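Local coordinates for protein probable dehydrogenase (Bordetella bronchiseptica, PDB 3MOI) that probably acts as an NAD(P)-dependent dehydrogenase of the Gfo/Idh/MocA oxidoreductase family, its natural substrate not being established, at residues G318-G323 with V327-A332; A135-G140 with A310-S315; L157-R162 with S276-G281; H242-E247 with P254-A259; G49-A54 with Q61-D66. All coordinates share one frame; numbering follows the deposited sequence.

Interaction 1: residues G318-G323 with V327-A332; sequences GVLVYG and VREVPA
The beta hairpin made by strands 318-323 and 326-331 pairs Val319 with Val330 and Val321 with Arg328, the second strand lying at the edge of the sheet within this chain. The two axes are 4.6 Å apart and run antiparallel at 159°. Val319 N donates to Val330 O at 2.8 Å, and Val330 N returns a bond to Val319 O. In the next hydrogen-bonded pair, Val321 N meets Arg328 O at 2.7 Å and Arg328 N bonds back to Val321 O. In the non-hydrogen-bonded pairs, Glu329 CA, between these rungs, and Val327 CA, beyond them, make C-H...O contacts with Val319 O and Val321 O.

On the large mixed sheet of the C-terminal domain, this ladder gives the hairpin two differently populated faces. One carries Leu320, Tyr322, Val327 and Glu329. Val327 places CG1 over a face of the Tyr322 ring, 4.3 Å from its centroid, a CH-pi contact, and CG2 3.7 Å from Tyr322 CD1; the same CG1 also meets Leu320 CD2 at 3.9 Å. Phe236 of the second subunit packs edge-to-face with Tyr322. Glu329, its chain extended, sends OE2 to a hydrogen bond with Ser315 OG. The other face holds Val319, Val321, Arg328 and Val330. Val321 CG2 touches Val330 CG2, while Val321 CG1 approaches Arg328 NH2 obliquely at 4.1 Å. Helix 128-139 covers Val319 on this side, through Thr132, Leu133 and Ile136.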
# COMPACT_ATOMS: atom_id res chain seq x y z
N GLY A 318 -12.30 -1.92 -16.70
CA GLY A 318 -13.27 -1.24 -15.87
C GLY A 318 -12.91 -1.40 -14.43
O GLY A 318 -11.75 -1.17 -14.04
N VAL A 319 -13.87 -1.80 -13.61
CA VAL A 319 -13.59 -2.01 -12.21
C VAL A 319 -13.93 -3.41 -11.73
O VAL A 319 -15.03 -3.93 -11.96
CB VAL A 319 -14.32 -1.01 -11.32
CG1 VAL A 319 -14.11 -1.39 -9.88
CG2 VAL A 319 -13.84 0.47 -11.63
N LEU A 320 -12.98 -4.00 -11.01
CA LEU A 320 -13.17 -5.30 -10.41
C LEU A 320 -13.82 -5.04 -9.04
O LEU A 320 -13.24 -4.33 -8.24
CB LEU A 320 -11.82 -6.04 -10.31
CG LEU A 320 -11.40 -6.76 -11.62
CD1 LEU A 320 -9.90 -7.09 -11.65
CD2 LEU A 320 -12.27 -8.09 -11.88
N VAL A 321 -15.05 -5.54 -8.83
CA VAL A 321 -15.76 -5.40 -7.56
C VAL A 321 -15.70 -6.71 -6.79
O VAL A 321 -16.40 -7.66 -7.13
CB VAL A 321 -17.25 -5.07 -7.74
CG1 VAL A 321 -17.96 -4.96 -6.40
CG2 VAL A 321 -17.39 -3.81 -8.50
N TYR A 322 -14.89 -6.74 -5.72
CA TYR A 322 -14.78 -7.93 -4.87
C TYR A 322 -15.84 -7.88 -3.81
O TYR A 322 -15.65 -7.25 -2.79
CB TYR A 322 -13.41 -8.01 -4.24
CG TYR A 322 -12.33 -8.19 -5.27
CD1 TYR A 322 -11.88 -9.47 -5.66
CD2 TYR A 322 -11.80 -7.09 -5.91
CE1 TYR A 322 -10.87 -9.60 -6.65
CE2 TYR A 322 -10.80 -7.22 -6.86
CZ TYR A 322 -10.34 -8.45 -7.23
OH TYR A 322 -9.36 -8.46 -8.18
N GLY A 323 -16.96 -8.56 -4.04
CA GLY A 323 -18.12 -8.38 -3.18
C GLY A 323 -18.24 -9.45 -2.14
O GLY A 323 -17.40 -10.33 -2.05
N VAL A 327 -16.37 -12.03 -6.86
CA VAL A 327 -15.95 -11.02 -7.79
C VAL A 327 -16.98 -10.78 -8.88
O VAL A 327 -17.70 -11.67 -9.27
CB VAL A 327 -14.63 -11.44 -8.50
CG1 VAL A 327 -13.94 -10.22 -9.09
CG2 VAL A 327 -13.68 -12.08 -7.53
N ARG A 328 -17.05 -9.55 -9.38
CA ARG A 328 -17.67 -9.25 -10.66
C ARG A 328 -17.02 -7.99 -11.24
O ARG A 328 -16.36 -7.26 -10.51
CB ARG A 328 -19.20 -9.10 -10.53
CG ARG A 328 -19.66 -7.76 -9.95
CD ARG A 328 -21.07 -7.82 -9.31
NE ARG A 328 -21.29 -6.69 -8.39
CZ ARG A 328 -21.68 -5.46 -8.75
NH1 ARG A 328 -21.93 -5.17 -10.04
NH2 ARG A 328 -21.82 -4.52 -7.82
N GLU A 329 -17.18 -7.77 -12.55
CA GLU A 329 -16.52 -6.70 -13.30
C GLU A 329 -17.56 -5.69 -13.80
O GLU A 329 -18.67 -6.07 -14.18
CB GLU A 329 -15.67 -7.26 -14.46
CG GLU A 329 -14.64 -6.24 -15.06
CD GLU A 329 -13.43 -6.90 -15.78
OE1 GLU A 329 -13.54 -8.12 -16.10
OE2 GLU A 329 -12.40 -6.20 -16.05
N VAL A 330 -17.21 -4.41 -13.75
CA VAL A 330 -18.03 -3.33 -14.30
C VAL A 330 -17.26 -2.64 -15.40
O VAL A 330 -16.21 -2.10 -15.15
CB VAL A 330 -18.38 -2.29 -13.22
CG1 VAL A 330 -19.16 -1.09 -13.83
CG2 VAL A 330 -19.14 -2.97 -12.08
N PRO A 331 -17.76 -2.64 -16.63
CA PRO A 331 -17.06 -1.87 -17.66
C PRO A 331 -16.92 -0.36 -17.38
O PRO A 331 -17.77 0.26 -16.76
CB PRO A 331 -17.96 -2.06 -18.90
CG PRO A 331 -19.27 -2.50 -18.37
CD PRO A 331 -18.89 -3.37 -17.22
N ALA A 332 -15.82 0.19 -17.85
CA ALA A 332 -15.52 1.59 -17.72
C ALA A 332 -16.53 2.48 -18.44
O ALA A 332 -16.80 2.33 -19.64
CB ALA A 332 -14.13 1.85 -18.27

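Interaction 2: residues A135-G140 with A310-S315; sequences AIVQEG and ADLRAS
Leu312 meets Ile136 and Val137 chiefly through methyl groups, and its CD2 carries most of the contact. Ile136 CG2 lies 3.9 Å from Leu312 CD2 and 4.2 Å from Leu312 CG, the two side chains running alongside one another head to tail, one coming from the helix and the other from the strand. Val137 CG2 approaches the same Leu312 CD2, also at 3.9 Å. One leucine methyl is therefore shared between branches of two consecutive helical residues. In Ile136 the ethyl arm turns beside the backbone N (chi1 -71°), which places CG2 anti to that N and against the leucine. The packing is modest, with 107 Å² buried between the segments and a closest CA pair, Ile136 with Leu312, 8.8 Å apart.

These contacts seat the last turns of helix 128-139 on the mixed sheet of the C-terminal domain, in the helix-on-sheet layering of the Gfo/Idh/MocA fold. Leu312 also packs on Leu133, one turn earlier in the helix, and on Val305 and Cys307 of the adjacent strand 302-307.

The polar bonds lie within one segment or lead outside both. Within the helix, Glu139 N donates to Ala135 O at 2.8 Å, and Gly140, with positive phi, leaves the helical conformation. On the strand, Arg313 and Asp311 turn their side chains to the sheet face opposite Leu312: Arg313 NH1 forms a salt bridge with Glu240 of the second subunit, and Asp311 OD2 accepts a hydrogen bond from the backbone N of Phe236 of that subunit.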
# COMPACT_ATOMS: atom_id res chain seq x y z
N ALA A 135 -18.36 6.56 -9.84
CA ALA A 135 -19.79 6.19 -10.06
C ALA A 135 -20.22 5.07 -9.08
O ALA A 135 -21.26 5.16 -8.42
CB ALA A 135 -20.01 5.82 -11.49
N ILE A 136 -19.37 4.07 -8.90
CA ILE A 136 -19.71 2.93 -8.03
C ILE A 136 -19.93 3.37 -6.59
O ILE A 136 -20.89 2.97 -5.95
CB ILE A 136 -18.64 1.83 -8.14
CG1 ILE A 136 -18.76 1.15 -9.51
CG2 ILE A 136 -18.78 0.85 -7.03
CD1 ILE A 136 -17.53 0.43 -9.96
N VAL A 137 -19.06 4.21 -6.08
CA VAL A 137 -19.21 4.78 -4.76
C VAL A 137 -20.50 5.59 -4.61
O VAL A 137 -21.26 5.28 -3.71
CB VAL A 137 -17.93 5.61 -4.37
CG1 VAL A 137 -18.13 6.36 -3.07
CG2 VAL A 137 -16.68 4.67 -4.29
N GLN A 138 -20.77 6.60 -5.46
CA GLN A 138 -22.02 7.42 -5.36
C GLN A 138 -23.27 6.54 -5.47
O GLN A 138 -24.29 6.73 -4.77
CB GLN A 138 -22.11 8.46 -6.48
CG GLN A 138 -21.30 9.77 -6.34
CD GLN A 138 -21.16 10.59 -7.72
OE1 GLN A 138 -21.25 10.03 -8.84
NE2 GLN A 138 -20.91 11.90 -7.60
N GLU A 139 -23.22 5.59 -6.40
CA GLU A 139 -24.32 4.64 -6.59
C GLU A 139 -24.81 4.01 -5.26
O GLU A 139 -26.01 3.77 -5.10
CB GLU A 139 -23.89 3.55 -7.59
CG GLU A 139 -24.87 2.36 -7.73
CD GLU A 139 -24.71 1.29 -6.61
OE1 GLU A 139 -25.76 0.62 -6.39
OE2 GLU A 139 -23.59 1.13 -5.96
N GLY A 140 -23.93 3.75 -4.30
CA GLY A 140 -24.40 3.45 -2.94
C GLY A 140 -24.42 2.00 -2.50
O GLY A 140 -24.46 1.74 -1.30
N ALA A 310 -17.67 -4.11 -0.22
CA ALA A 310 -16.79 -4.52 -1.30
C ALA A 310 -15.44 -3.84 -1.24
O ALA A 310 -15.33 -2.77 -0.65
CB ALA A 310 -17.45 -4.18 -2.65
N ASP A 311 -14.42 -4.47 -1.84
CA ASP A 311 -13.22 -3.77 -2.24
C ASP A 311 -13.34 -3.54 -3.73
O ASP A 311 -13.87 -4.39 -4.45
CB ASP A 311 -11.94 -4.56 -1.93
CG ASP A 311 -11.73 -4.75 -0.42
OD1 ASP A 311 -12.26 -3.95 0.40
OD2 ASP A 311 -11.08 -5.76 -0.04
N LEU A 312 -12.85 -2.37 -4.19
CA LEU A 312 -12.89 -1.97 -5.56
C LEU A 312 -11.47 -1.86 -6.08
O LEU A 312 -10.60 -1.39 -5.36
CB LEU A 312 -13.55 -0.61 -5.65
CG LEU A 312 -15.04 -0.37 -5.65
CD1 LEU A 312 -15.84 -1.49 -5.08
CD2 LEU A 312 -15.43 1.00 -5.04
N ARG A 313 -11.25 -2.22 -7.34
CA ARG A 313 -9.93 -2.14 -7.96
C ARG A 313 -10.03 -1.91 -9.47
O ARG A 313 -10.89 -2.47 -10.13
CB ARG A 313 -9.24 -3.47 -7.73
CG ARG A 313 -7.88 -3.64 -8.38
CD ARG A 313 -7.47 -5.10 -8.28
NE ARG A 313 -6.16 -5.31 -8.90
CZ ARG A 313 -5.72 -6.47 -9.31
NH1 ARG A 313 -6.46 -7.58 -9.22
NH2 ARG A 313 -4.51 -6.51 -9.82
N ALA A 314 -9.15 -1.08 -10.02
CA ALA A 314 -9.22 -0.75 -11.44
C ALA A 314 -8.74 -1.96 -12.19
O ALA A 314 -7.84 -2.64 -11.72
CB ALA A 314 -8.38 0.45 -11.79
N SER A 315 -9.36 -2.24 -13.34
CA SER A 315 -8.95 -3.32 -14.21
C SER A 315 -8.63 -2.78 -15.59
O SER A 315 -8.88 -1.59 -15.89
CB SER A 315 -10.08 -4.33 -14.31
OG SER A 315 -11.03 -3.95 -15.31

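Interaction 3: residues L157-R162 with S276-G281; sequences LYRPRR and SRYGFG
With chi1 of -70°, the Tyr278 ring is turned beside its own backbone N, and chi2 of -79° sets the ring so that one edge meets Pro160. The touching atoms are Tyr278 CE2 and Pro160 CD, 4.0 Å apart. Pro160 CD lies near the ring plane, at the rim and not over a face, and the two side chains cross at about a right angle. The contact is thus a narrow apolar one, burying 122 Å² between the segments, and the nearest CA atoms, those of Pro160 and Arg277, remain 8.6 Å apart. Arg159 adds a looser approach: its CD comes within 4.5 Å of Tyr278 OH, while its guanidinium turns elsewhere, NE forming a salt bridge with Asp155.

Earlier in helix 270-278, about one turn before Tyr278, Leu273 and Arg274 also pack on Pro160. Tyr278 has a second aromatic neighbour in Phe12, which it meets edge-to-face. Phe12 lies within a glycine-rich GxGxxG-like turn, consistent with the dinucleotide-binding loop of a Rossmann fold. The contact thereby joins the loop after strand 145-153 of the C-terminal domain to the end of helix 270-278, close to the Rossmann domain.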
# COMPACT_ATOMS: atom_id res chain seq x y z
N LEU A 157 11.94 8.86 -12.26
CA LEU A 157 13.11 9.69 -12.04
C LEU A 157 14.18 9.42 -13.12
O LEU A 157 15.01 10.28 -13.36
CB LEU A 157 13.71 9.47 -10.65
CG LEU A 157 14.68 10.60 -10.24
CD1 LEU A 157 13.90 11.85 -10.00
CD2 LEU A 157 15.55 10.24 -9.01
N TYR A 158 14.17 8.25 -13.76
CA TYR A 158 15.21 7.94 -14.72
C TYR A 158 14.76 8.04 -16.19
O TYR A 158 15.44 7.56 -17.05
CB TYR A 158 15.85 6.59 -14.40
CG TYR A 158 16.56 6.66 -13.05
CD1 TYR A 158 17.88 7.09 -12.95
CD2 TYR A 158 15.88 6.40 -11.88
CE1 TYR A 158 18.52 7.20 -11.70
CE2 TYR A 158 16.51 6.51 -10.65
CZ TYR A 158 17.83 6.90 -10.58
OH TYR A 158 18.41 6.99 -9.34
N ARG A 159 13.63 8.68 -16.45
CA ARG A 159 13.29 9.06 -17.81
C ARG A 159 14.13 10.29 -18.14
O ARG A 159 14.66 10.94 -17.26
CB ARG A 159 11.80 9.40 -17.91
CG ARG A 159 10.92 8.32 -17.34
CD ARG A 159 9.47 8.49 -17.68
NE ARG A 159 8.68 7.54 -16.90
CZ ARG A 159 7.45 7.74 -16.42
NH1 ARG A 159 6.79 8.88 -16.65
NH2 ARG A 159 6.88 6.78 -15.70
N PRO A 160 14.32 10.58 -19.42
CA PRO A 160 15.18 11.69 -19.81
C PRO A 160 14.66 13.07 -19.42
O PRO A 160 13.56 13.42 -19.80
CB PRO A 160 15.23 11.55 -21.34
CG PRO A 160 15.06 10.11 -21.59
CD PRO A 160 14.10 9.64 -20.53
N ARG A 161 15.48 13.86 -18.72
CA ARG A 161 15.05 15.12 -18.13
C ARG A 161 15.99 16.27 -18.39
O ARG A 161 17.21 16.10 -18.50
CB ARG A 161 14.96 14.97 -16.62
CG ARG A 161 14.07 13.86 -16.13
CD ARG A 161 12.61 14.26 -16.05
NE ARG A 161 11.81 13.09 -15.71
CZ ARG A 161 10.52 12.90 -16.01
NH1 ARG A 161 9.82 13.81 -16.70
NH2 ARG A 161 9.94 11.77 -15.64
N ARG A 162 15.42 17.46 -18.43
CA ARG A 162 16.19 18.67 -18.44
C ARG A 162 16.64 18.92 -17.00
O ARG A 162 15.97 18.48 -16.06
CB ARG A 162 15.34 19.83 -18.99
CG ARG A 162 14.98 19.66 -20.49
CD ARG A 162 14.28 20.90 -21.06
NE ARG A 162 14.04 20.85 -22.53
CZ ARG A 162 12.95 20.34 -23.13
NH1 ARG A 162 11.94 19.80 -22.44
NH2 ARG A 162 12.86 20.39 -24.45
N SER A 276 14.48 15.23 -28.13
CA SER A 276 14.49 14.47 -29.41
C SER A 276 13.62 13.20 -29.35
O SER A 276 13.21 12.69 -30.39
CB SER A 276 15.93 14.14 -29.91
OG SER A 276 16.53 13.08 -29.19
N ARG A 277 13.37 12.69 -28.14
CA ARG A 277 12.54 11.48 -28.01
C ARG A 277 11.08 11.83 -27.78
O ARG A 277 10.17 11.21 -28.34
CB ARG A 277 13.03 10.57 -26.89
CG ARG A 277 12.58 9.14 -27.17
CD ARG A 277 12.36 8.30 -25.95
NE ARG A 277 13.32 7.20 -25.81
CZ ARG A 277 13.22 6.25 -24.86
NH1 ARG A 277 12.20 6.30 -23.99
NH2 ARG A 277 14.14 5.27 -24.76
N TYR A 278 10.85 12.81 -26.92
CA TYR A 278 9.50 13.17 -26.50
C TYR A 278 8.95 14.42 -27.27
O TYR A 278 7.81 14.82 -27.09
CB TYR A 278 9.45 13.33 -24.96
CG TYR A 278 9.59 12.00 -24.19
CD1 TYR A 278 8.51 11.13 -24.05
CD2 TYR A 278 10.80 11.63 -23.61
CE1 TYR A 278 8.63 9.93 -23.36
CE2 TYR A 278 10.93 10.42 -22.91
CZ TYR A 278 9.84 9.58 -22.79
OH TYR A 278 9.97 8.40 -22.11
N GLY A 279 9.76 15.01 -28.14
CA GLY A 279 9.31 16.13 -28.96
C GLY A 279 8.33 15.71 -30.06
O GLY A 279 8.05 14.51 -30.26
N PHE A 280 7.82 16.72 -30.76
CA PHE A 280 6.86 16.49 -31.85
C PHE A 280 7.54 15.92 -33.09
O PHE A 280 8.48 16.53 -33.60
CB PHE A 280 6.10 17.77 -32.24
CG PHE A 280 5.14 17.55 -33.36
CD1 PHE A 280 4.02 16.76 -33.16
CD2 PHE A 280 5.40 18.03 -34.62
CE1 PHE A 280 3.14 16.49 -34.21
CE2 PHE A 280 4.52 17.77 -35.67
CZ PHE A 280 3.40 16.99 -35.47
N GLY A 281 7.05 14.78 -33.57
CA GLY A 281 7.66 14.11 -34.72
C GLY A 281 8.89 13.27 -34.36
O GLY A 281 9.59 12.80 -35.24

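Interaction 4: residues H242-E247 with P254-A259; sequences HFWLAE and PNHGGA
Trp244 and Pro254 account for most of the 121 Å² buried here, with His256 a minor third. Pro254 sets CG over the six-membered ring of Trp244, 3.8 Å from its centroid and 16° off the ring normal, a CH-pi contact. Pro254 CG comes closest to Trp244 CH2, at 3.7 Å, and Pro254 CB follows at 4.0 Å from that same CH2. The proline covers the outer end of the indole, and the two side chains cross at about a right angle. Trp244 has its CG beside the backbone N (chi1 -78°), from where the bicycle extends to the proline.

His256 comes from another direction: its NE2 stands at the edge of the indole, near the ring plane, 4.1 Å from Trp244 CH2. The Trp244 end is thus met over a face by Pro254 and at its rim by His256, whose ring also meets Tyr322 of the second subunit.

Both segments are loop apart from the start of helix 258-265. Trp244 follows strand 225-231 by a long connection, and its backbone bonds to Lys252, drawing the chain back toward Pro254. The contact closes this surface loop ahead of helix 258-265, beside the subunit interface.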
# COMPACT_ATOMS: atom_id res chain seq x y z
N HIS A 242 -0.80 -4.82 -11.79
CA HIS A 242 -1.91 -4.37 -12.62
C HIS A 242 -1.81 -4.99 -14.03
O HIS A 242 -1.61 -4.29 -15.03
CB HIS A 242 -1.91 -2.86 -12.67
CG HIS A 242 -3.18 -2.28 -13.19
ND1 HIS A 242 -4.34 -2.24 -12.45
CD2 HIS A 242 -3.49 -1.78 -14.41
CE1 HIS A 242 -5.31 -1.72 -13.18
NE2 HIS A 242 -4.82 -1.43 -14.37
N PHE A 243 -1.92 -6.31 -14.10
CA PHE A 243 -2.08 -7.10 -15.36
C PHE A 243 -1.04 -6.82 -16.43
O PHE A 243 -1.27 -7.10 -17.62
CB PHE A 243 -3.48 -6.86 -15.91
CG PHE A 243 -4.54 -6.85 -14.84
CD1 PHE A 243 -5.06 -8.04 -14.36
CD2 PHE A 243 -4.98 -5.63 -14.29
CE1 PHE A 243 -6.03 -8.05 -13.37
CE2 PHE A 243 -5.95 -5.60 -13.28
CZ PHE A 243 -6.49 -6.84 -12.82
N TRP A 244 0.11 -6.28 -16.01
CA TRP A 244 1.18 -5.86 -16.94
C TRP A 244 0.62 -4.96 -18.06
O TRP A 244 1.00 -5.12 -19.22
CB TRP A 244 1.95 -7.08 -17.51
CG TRP A 244 2.94 -7.67 -16.58
CD1 TRP A 244 2.89 -8.92 -15.97
CD2 TRP A 244 4.16 -7.06 -16.12
NE1 TRP A 244 3.99 -9.09 -15.16
CE2 TRP A 244 4.79 -7.98 -15.26
CE3 TRP A 244 4.77 -5.84 -16.37
CZ2 TRP A 244 5.99 -7.68 -14.62
CZ3 TRP A 244 5.98 -5.55 -15.74
CH2 TRP A 244 6.57 -6.47 -14.87
N LEU A 245 -0.29 -4.04 -17.70
CA LEU A 245 -0.61 -2.85 -18.50
C LEU A 245 0.24 -1.63 -18.15
O LEU A 245 0.40 -1.31 -16.99
CB LEU A 245 -2.01 -2.35 -18.20
CG LEU A 245 -3.30 -3.05 -18.58
CD1 LEU A 245 -4.29 -1.92 -18.75
CD2 LEU A 245 -3.16 -3.89 -19.86
N ALA A 246 0.71 -0.87 -19.13
CA ALA A 246 1.27 0.45 -18.82
C ALA A 246 0.19 1.44 -18.47
O ALA A 246 -0.99 1.25 -18.74
CB ALA A 246 2.14 0.99 -19.93
N GLU A 247 0.67 2.49 -17.82
CA GLU A 247 -0.08 3.64 -17.43
C GLU A 247 -1.06 4.07 -18.52
O GLU A 247 -2.23 4.31 -18.20
CB GLU A 247 0.91 4.77 -17.13
CG GLU A 247 0.26 6.07 -16.70
CD GLU A 247 1.25 7.12 -16.18
OE1 GLU A 247 0.91 8.33 -16.25
OE2 GLU A 247 2.33 6.76 -15.64
N PRO A 254 8.23 -6.26 -19.22
CA PRO A 254 9.18 -5.98 -18.17
C PRO A 254 10.49 -5.38 -18.71
O PRO A 254 11.04 -5.90 -19.68
CB PRO A 254 9.39 -7.36 -17.55
CG PRO A 254 8.09 -8.09 -17.81
CD PRO A 254 7.65 -7.61 -19.13
N ASN A 255 10.97 -4.32 -18.09
CA ASN A 255 12.25 -3.68 -18.44
C ASN A 255 12.90 -2.96 -17.21
O ASN A 255 13.23 -1.78 -17.24
CB ASN A 255 12.04 -2.72 -19.63
CG ASN A 255 13.36 -2.34 -20.35
OD1 ASN A 255 14.21 -3.18 -20.68
ND2 ASN A 255 13.51 -1.05 -20.60
N HIS A 256 13.12 -3.70 -16.14
CA HIS A 256 13.51 -3.10 -14.89
C HIS A 256 14.80 -2.25 -14.95
O HIS A 256 14.84 -1.11 -14.53
CB HIS A 256 13.58 -4.18 -13.85
CG HIS A 256 12.29 -4.93 -13.69
ND1 HIS A 256 11.37 -4.64 -12.72
CD2 HIS A 256 11.77 -5.97 -14.39
CE1 HIS A 256 10.34 -5.47 -12.80
NE2 HIS A 256 10.57 -6.29 -13.81
N GLY A 257 15.87 -2.77 -15.48
CA GLY A 257 17.00 -1.86 -15.79
C GLY A 257 16.54 -0.59 -16.52
O GLY A 257 16.94 0.54 -16.21
N GLY A 258 15.66 -0.81 -17.49
CA GLY A 258 15.21 0.18 -18.47
C GLY A 258 15.80 1.57 -18.56
O GLY A 258 16.77 1.79 -19.26
N ALA A 259 15.17 2.50 -17.85
CA ALA A 259 15.43 3.90 -18.06
C ALA A 259 16.78 4.30 -17.53
O ALA A 259 17.39 5.22 -18.06
CB ALA A 259 14.29 4.76 -17.40

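Interaction 5: residues G49-A54 with Q61-D66; sequences GIPVFA and QHVQMD
The backbones of Pro51 and Val63 pass each other at the edge of the parallel Rossmann sheet with their CA atoms 8.4 Å apart, the closest such pair, so side chains bridge the gap. Pro51 leads into strand 52-53, an outermost strand of that sheet within this chain, after Gly49 has ended helix 38-48 in a Schellman motif with positive phi. The facing segment leaves helix 56-62 at Val63 and runs on as an extended link to strand 67-70.

Phe53 is the main bridge. Its chi1 of -56° turns the ring beside the backbone N, and the far rim is shared by two consecutive residues: CE1 lies 3.8 Å from His62 CB, while CE2 lies 3.9 Å from Val63 CG2. Both approach the ring obliquely. Glu58 and Met59 of helix 56-62 also pack on Phe53, so the ring rests against the helix as well as the turn that follows it. Behind Val63 stand Val31 and Ala32 of strand 28-34, the neighbour of strand 52-53 in the sheet. The contact thereby ties the helical crossover 56-62 to the margin of the sheet, at the protein surface. Pro51 adds its ring to the same valine branch, with CG 4.0 Å from Val63 CG2.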
# COMPACT_ATOMS: atom_id res chain seq x y z
N GLY A 49 -2.39 21.30 -40.45
CA GLY A 49 -3.04 22.17 -41.39
C GLY A 49 -3.60 23.40 -40.72
O GLY A 49 -4.69 23.84 -41.05
N ILE A 50 -2.85 23.96 -39.77
CA ILE A 50 -3.33 25.16 -39.10
C ILE A 50 -2.33 26.31 -39.05
O ILE A 50 -1.12 26.08 -39.16
CB ILE A 50 -3.74 24.81 -37.68
CG1 ILE A 50 -2.59 24.10 -36.96
CG2 ILE A 50 -4.99 24.00 -37.71
CD1 ILE A 50 -2.77 24.10 -35.46
N PRO A 51 -2.83 27.54 -38.84
CA PRO A 51 -1.93 28.66 -38.63
C PRO A 51 -1.24 28.50 -37.28
O PRO A 51 -1.88 28.04 -36.39
CB PRO A 51 -2.86 29.87 -38.59
CG PRO A 51 -4.22 29.39 -38.25
CD PRO A 51 -4.25 27.91 -38.58
N VAL A 52 0.03 28.87 -37.13
CA VAL A 52 0.71 28.84 -35.85
C VAL A 52 1.36 30.17 -35.51
O VAL A 52 1.42 31.04 -36.37
CB VAL A 52 1.75 27.79 -35.86
CG1 VAL A 52 1.07 26.42 -36.06
CG2 VAL A 52 2.75 28.09 -36.96
N PHE A 53 1.80 30.33 -34.25
CA PHE A 53 2.18 31.63 -33.67
C PHE A 53 3.24 31.50 -32.58
O PHE A 53 3.43 30.45 -31.97
CB PHE A 53 0.97 32.34 -33.04
CG PHE A 53 -0.13 32.54 -33.98
CD1 PHE A 53 -0.21 33.72 -34.74
CD2 PHE A 53 -1.05 31.50 -34.19
CE1 PHE A 53 -1.23 33.89 -35.68
CE2 PHE A 53 -2.04 31.63 -35.14
CZ PHE A 53 -2.14 32.86 -35.91
N ALA A 54 3.97 32.58 -32.35
CA ALA A 54 5.05 32.51 -31.38
C ALA A 54 4.50 32.83 -29.99
O ALA A 54 5.06 32.39 -29.08
CB ALA A 54 6.21 33.43 -31.76
N GLN A 61 -5.45 37.07 -31.18
CA GLN A 61 -5.83 38.17 -32.08
C GLN A 61 -6.22 37.67 -33.47
O GLN A 61 -7.00 38.36 -34.13
CB GLN A 61 -4.72 39.24 -32.24
CG GLN A 61 -4.59 40.34 -31.11
CD GLN A 61 -5.83 40.42 -30.16
OE1 GLN A 61 -6.82 41.09 -30.48
NE2 GLN A 61 -5.76 39.72 -28.98
N HIS A 62 -5.69 36.51 -33.90
CA HIS A 62 -5.83 36.09 -35.30
C HIS A 62 -6.74 34.90 -35.64
O HIS A 62 -6.98 34.65 -36.79
CB HIS A 62 -4.44 35.84 -35.91
CG HIS A 62 -3.70 37.10 -36.18
ND1 HIS A 62 -4.09 37.99 -37.14
CD2 HIS A 62 -2.63 37.66 -35.56
CE1 HIS A 62 -3.31 39.05 -37.10
NE2 HIS A 62 -2.40 38.87 -36.16
N VAL A 63 -7.19 34.13 -34.65
CA VAL A 63 -8.06 32.99 -34.92
C VAL A 63 -9.28 32.95 -33.99
O VAL A 63 -9.13 32.98 -32.77
CB VAL A 63 -7.34 31.68 -34.80
CG1 VAL A 63 -8.22 30.58 -35.41
CG2 VAL A 63 -5.97 31.73 -35.51
N GLN A 64 -10.47 32.90 -34.60
CA GLN A 64 -11.75 32.70 -33.91
C GLN A 64 -11.53 31.37 -33.19
O GLN A 64 -11.09 30.40 -33.82
CB GLN A 64 -12.88 32.68 -34.97
CG GLN A 64 -14.24 33.35 -34.67
CD GLN A 64 -14.73 34.44 -35.63
OE1 GLN A 64 -13.94 35.24 -35.97
NE2 GLN A 64 -16.05 34.53 -35.96
N MET A 65 -11.65 31.36 -31.85
CA MET A 65 -11.54 30.12 -31.07
C MET A 65 -12.43 30.15 -29.80
O MET A 65 -12.85 31.22 -29.37
CB MET A 65 -10.05 29.65 -30.87
CG MET A 65 -9.15 30.23 -29.77
SD MET A 65 -7.29 29.99 -29.92
CE MET A 65 -7.02 31.70 -29.76
N ASP A 66 -12.81 28.98 -29.26
CA ASP A 66 -13.69 28.96 -28.08
C ASP A 66 -12.95 28.68 -26.80
O ASP A 66 -13.41 29.07 -25.72
CB ASP A 66 -14.78 27.85 -28.20
CG ASP A 66 -15.70 28.05 -29.37
OD1 ASP A 66 -16.33 29.16 -29.49
OD2 ASP A 66 -15.71 27.12 -30.20

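Overall arrangement
Interaction 5 comes first along the chain and lies in the Rossmann domain, its centre about 44 Å from that of interaction 1, on the opposite side of the chain's centre. Segment 135-140 of interaction 2 follows; interactions 3 and 4 both fall before its partner 310-315, 4 lying between the two segments of 3; interaction 1 comes last. Interactions 1 and 2 share the mixed sheet, where strands 310-314 and 318-323 are neighbours; their centres are about 8 Å apart. Interaction 4 touches both through Phe243, and all three reach the second subunit. Interaction 3 adjoins interaction 4 through Tyr158 and Ala259, and its nearest atoms are about 9 Å from interaction 5. Together they run from nucleotide-binding-type domain to dimer interface.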